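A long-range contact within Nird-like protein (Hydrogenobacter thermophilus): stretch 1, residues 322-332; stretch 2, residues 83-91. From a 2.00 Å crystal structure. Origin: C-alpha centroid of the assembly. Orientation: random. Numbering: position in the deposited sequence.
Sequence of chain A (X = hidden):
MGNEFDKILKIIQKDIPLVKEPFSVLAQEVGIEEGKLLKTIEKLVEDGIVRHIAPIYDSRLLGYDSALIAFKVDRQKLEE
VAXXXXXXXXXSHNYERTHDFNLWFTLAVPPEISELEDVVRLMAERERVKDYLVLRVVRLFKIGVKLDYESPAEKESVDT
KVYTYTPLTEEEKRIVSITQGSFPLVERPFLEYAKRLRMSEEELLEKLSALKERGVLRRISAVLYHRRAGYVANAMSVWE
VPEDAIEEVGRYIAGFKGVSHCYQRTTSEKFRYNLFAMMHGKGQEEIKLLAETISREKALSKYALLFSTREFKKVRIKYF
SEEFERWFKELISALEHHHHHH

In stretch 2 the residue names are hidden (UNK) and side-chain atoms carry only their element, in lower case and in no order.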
# COMPACT_ATOMS: atom_id res chain seq x y z
N GLU A 322 17.49 3.65 -5.54
CA GLU A 322 18.75 3.36 -4.86
C GLU A 322 18.78 3.94 -3.45
O GLU A 322 19.69 3.67 -2.67
CB GLU A 322 19.92 3.93 -5.67
CG GLU A 322 20.02 3.39 -7.08
CD GLU A 322 20.83 4.29 -7.99
OE1 GLU A 322 21.01 5.47 -7.64
OE2 GLU A 322 21.27 3.81 -9.05
N GLU A 323 17.76 4.74 -3.13
CA GLU A 323 17.76 5.51 -1.89
C GLU A 323 17.53 4.69 -0.61
O GLU A 323 17.89 5.14 0.47
CB GLU A 323 16.77 6.68 -1.98
CG GLU A 323 15.32 6.28 -2.16
CD GLU A 323 14.39 7.48 -2.23
OE1 GLU A 323 14.84 8.60 -1.93
OE2 GLU A 323 13.21 7.29 -2.58
N PHE A 324 16.94 3.50 -0.72
CA PHE A 324 16.78 2.65 0.46
C PHE A 324 18.13 2.10 0.90
O PHE A 324 18.51 2.21 2.07
CB PHE A 324 15.82 1.49 0.22
CG PHE A 324 15.65 0.59 1.42
CD1 PHE A 324 14.70 0.87 2.39
CD2 PHE A 324 16.47 -0.53 1.59
CE1 PHE A 324 14.55 0.05 3.50
CE2 PHE A 324 16.33 -1.35 2.71
CZ PHE A 324 15.37 -1.05 3.66
N GLU A 325 18.83 1.48 -0.04
CA GLU A 325 20.14 0.89 0.22
C GLU A 325 21.08 1.93 0.80
O GLU A 325 21.74 1.68 1.81
CB GLU A 325 20.72 0.30 -1.07
CG GLU A 325 22.12 -0.27 -0.93
CD GLU A 325 22.66 -0.81 -2.24
OE1 GLU A 325 21.96 -1.59 -2.91
OE2 GLU A 325 23.80 -0.44 -2.60
N ARG A 326 21.13 3.10 0.17
CA ARG A 326 21.95 4.21 0.65
C ARG A 326 21.53 4.63 2.05
O ARG A 326 22.38 4.91 2.90
CB ARG A 326 21.86 5.39 -0.32
CG ARG A 326 22.59 6.63 0.15
CD ARG A 326 22.65 7.69 -0.94
NE ARG A 326 21.37 7.89 -1.60
CZ ARG A 326 20.36 8.58 -1.08
NH1 ARG A 326 20.47 9.13 0.12
NH2 ARG A 326 19.22 8.71 -1.76
N TRP A 327 20.23 4.67 2.30
CA TRP A 327 19.72 4.92 3.64
C TRP A 327 20.14 3.81 4.59
O TRP A 327 20.46 4.06 5.75
CB TRP A 327 18.19 5.03 3.64
CG TRP A 327 17.62 5.10 5.02
CD1 TRP A 327 17.43 6.22 5.78
CD2 TRP A 327 17.17 4.00 5.82
NE1 TRP A 327 16.89 5.88 6.99
CE2 TRP A 327 16.72 4.53 7.05
CE3 TRP A 327 17.10 2.62 5.62
CZ2 TRP A 327 16.21 3.72 8.07
CZ3 TRP A 327 16.60 1.82 6.63
CH2 TRP A 327 16.16 2.37 7.84
N PHE A 328 20.14 2.58 4.08
CA PHE A 328 20.46 1.41 4.90
C PHE A 328 21.92 1.39 5.34
O PHE A 328 22.21 1.11 6.51
CB PHE A 328 20.10 0.12 4.16
CG PHE A 328 20.20 -1.11 5.02
CD1 PHE A 328 19.50 -1.19 6.21
CD2 PHE A 328 20.99 -2.18 4.63
CE1 PHE A 328 19.58 -2.32 7.01
CE2 PHE A 328 21.07 -3.31 5.42
CZ PHE A 328 20.37 -3.38 6.61
N LYS A 329 22.83 1.67 4.41
CA LYS A 329 24.26 1.74 4.70
C LYS A 329 24.52 2.73 5.83
O LYS A 329 25.30 2.46 6.74
CB LYS A 329 25.04 2.18 3.47
CG LYS A 329 24.78 1.38 2.20
CD LYS A 329 25.34 -0.02 2.28
CE LYS A 329 25.31 -0.69 0.91
NZ LYS A 329 26.13 0.04 -0.09
N GLU A 330 23.85 3.88 5.75
CA GLU A 330 23.99 4.93 6.75
C GLU A 330 23.56 4.46 8.14
O GLU A 330 24.19 4.81 9.13
CB GLU A 330 23.18 6.16 6.34
CG GLU A 330 24.01 7.22 5.64
CD GLU A 330 25.12 7.75 6.52
OE1 GLU A 330 24.81 8.37 7.55
OE2 GLU A 330 26.31 7.54 6.18
N LEU A 331 22.50 3.66 8.19
CA LEU A 331 22.06 3.06 9.45
C LEU A 331 23.13 2.12 9.99
O LEU A 331 23.43 2.13 11.18
CB LEU A 331 20.74 2.31 9.27
CG LEU A 331 20.22 1.58 10.51
CD1 LEU A 331 20.01 2.56 11.64
CD2 LEU A 331 18.93 0.83 10.21
N ILE A 332 23.69 1.31 9.10
CA ILE A 332 24.80 0.43 9.44
C ILE A 332 25.99 1.24 9.94
O ILE A 332 26.55 0.96 11.00
CB ILE A 332 25.25 -0.41 8.23
CG1 ILE A 332 24.11 -1.29 7.72
CG2 ILE A 332 26.47 -1.25 8.58
CD1 ILE A 332 23.69 -2.38 8.69
N UNK A 83 10.45 10.63 13.45
CA UNK A 83 11.18 11.27 12.36
C UNK A 83 12.28 10.37 11.81
O UNK A 83 12.61 10.43 10.63
c UNK A 83 11.76 12.61 12.82
o UNK A 83 9.74 13.88 13.02
c UNK A 83 10.76 13.45 13.57
n UNK A 83 11.04 13.71 14.84
N UNK A 84 12.85 9.53 12.67
CA UNK A 84 13.83 8.54 12.23
C UNK A 84 13.17 7.54 11.29
O UNK A 84 13.72 7.19 10.24
c UNK A 84 15.62 4.28 12.69
c UNK A 84 16.63 6.85 12.69
c UNK A 84 14.81 5.35 13.04
c UNK A 84 14.43 7.80 13.43
c UNK A 84 15.31 6.64 13.05
c UNK A 84 17.45 5.78 12.33
c UNK A 84 16.94 4.49 12.33
N UNK A 85 11.98 7.08 11.67
CA UNK A 85 11.21 6.13 10.87
C UNK A 85 10.88 6.70 9.49
O UNK A 85 11.06 6.03 8.47
c UNK A 85 9.91 5.72 11.59
c UNK A 85 10.23 4.99 12.88
c UNK A 85 9.05 4.86 10.69
N UNK A 86 10.39 7.94 9.48
CA UNK A 86 10.03 8.62 8.24
C UNK A 86 11.18 8.71 7.24
O UNK A 86 10.97 8.70 6.03
o UNK A 86 7.45 9.10 9.37
c UNK A 86 8.27 10.01 9.43
n UNK A 86 8.14 11.03 10.27
c UNK A 86 9.50 10.03 8.54
N UNK A 87 12.40 8.79 7.77
CA UNK A 87 13.60 8.86 6.94
C UNK A 87 13.77 7.62 6.06
O UNK A 87 14.33 7.71 4.96
c UNK A 87 14.83 9.06 7.81
N UNK A 88 13.30 6.48 6.54
CA UNK A 88 13.38 5.24 5.77
C UNK A 88 12.49 5.31 4.53
O UNK A 88 11.28 5.52 4.64
c UNK A 88 12.99 4.04 6.63
s UNK A 88 13.08 2.47 5.75
N UNK A 89 13.11 5.12 3.35
CA UNK A 89 12.41 5.15 2.06
C UNK A 89 11.44 3.98 1.92
O UNK A 89 10.57 4.02 1.05
c UNK A 89 14.80 5.42 1.79
c UNK A 89 13.56 5.00 1.05
c UNK A 89 14.56 4.95 3.19
N UNK A 90 11.60 2.96 2.76
CA UNK A 90 10.72 1.80 2.72
C UNK A 90 9.50 1.91 3.62
O UNK A 90 8.64 1.03 3.62
N UNK A 91 9.43 2.99 4.40
CA UNK A 91 8.28 3.24 5.26
C UNK A 91 7.23 4.07 4.52
O UNK A 91 7.50 5.22 4.15
c UNK A 91 7.45 4.32 7.38
c UNK A 91 9.60 3.04 7.39
c UNK A 91 8.68 3.94 6.57

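Position 83 lies on a helix that begins earlier in the chain. Its side chain has two carbons, the second carrying one oxygen and one nitrogen, which is the short amide of asparagine. It stays out of reach of stretch 1, and the residue is N83.

At position 84 one carbon leads into a ring of six carbons with no heteroatom, and the far end of the ring reaches L331 and W327; the residue is phenylalanine, F84. Its CA-to-CB bond points sideways, but the t rotamer (chi1 172°) brings the ring nearer to the other helix. There CZ lies 3.7 Å from L331 CD1, which sits at the ring edge, and the same F84 CZ is 4.4 Å from W327 CZ2.

Position 85 carries three carbons, one bearing the other two. This fork at the beta carbon identifies valine; V85 is buried but points away from stretch 1.

Position 86 repeats the pattern of two carbons ending in one oxygen and one nitrogen, and is again asparagine. N86 also points away, and its OD1 is hydrogen-bonded elsewhere in the structure.

Position 87 has a single side-chain carbon, which lies near W327, and this means alanine. The CB of A87 lies 3.9 Å from W327 NE1, while its backbone O comes within 3.5 Å of W327 CD1; neither approach is a hydrogen bond.

Position 88 has one carbon followed by one sulfur; both atoms lie over the W327 indole, and the sulfur also nears F324. This is the side chain of cysteine. In C88, CB is 3.8 Å from the centroid of the six-membered ring of W327 in a CH-pi contact, and SG is also 3.8 Å from that centroid, 17° off the normal. The same SG reaches F324 CE1 at 3.6 Å, so this small residue touches the rings of both F324 and W327.

At position 89 three carbons close a ring onto the backbone nitrogen, and this ring packs on W327, F324 and E323; only proline closes such a ring. P89 CD lies 3.9 Å from the centroid of the W327 five-membered ring, over its face, and P89 CG packs 3.4 Å from E323 O and 3.7 Å from F324 CA.

Position 90 has no side-chain atoms, and its backbone N lies at the edge of the F324 ring; it is glycine. G90 N is 3.8 Å from F324 CD1 and gives a weak hydrogen bond to C88 SG (3.4 Å). An ideal CB here would stand only 3.1 Å from F324 CE1, a tight fit.

Position 91 again shows one carbon bearing two others, hence valine. V91 makes no contact with stretch 1, but its N donates to C88 O at 3.1 Å, in the type I turn from C88 to V91.

The contact works by apolar packing, without a hydrogen bond or salt bridge between the stretches. The helix axes approach no closer than 12.2 Å, and the closest backbone approach falls beyond helix 83-87, where the CA atoms of F324 and P89 are 5.3 Å apart. W327 is the centre: C88 and P89 cover adjoining parts of its indole, while F84 extends the apolar surface to L331.

Stretch 2 83-91: NFVNACPGV
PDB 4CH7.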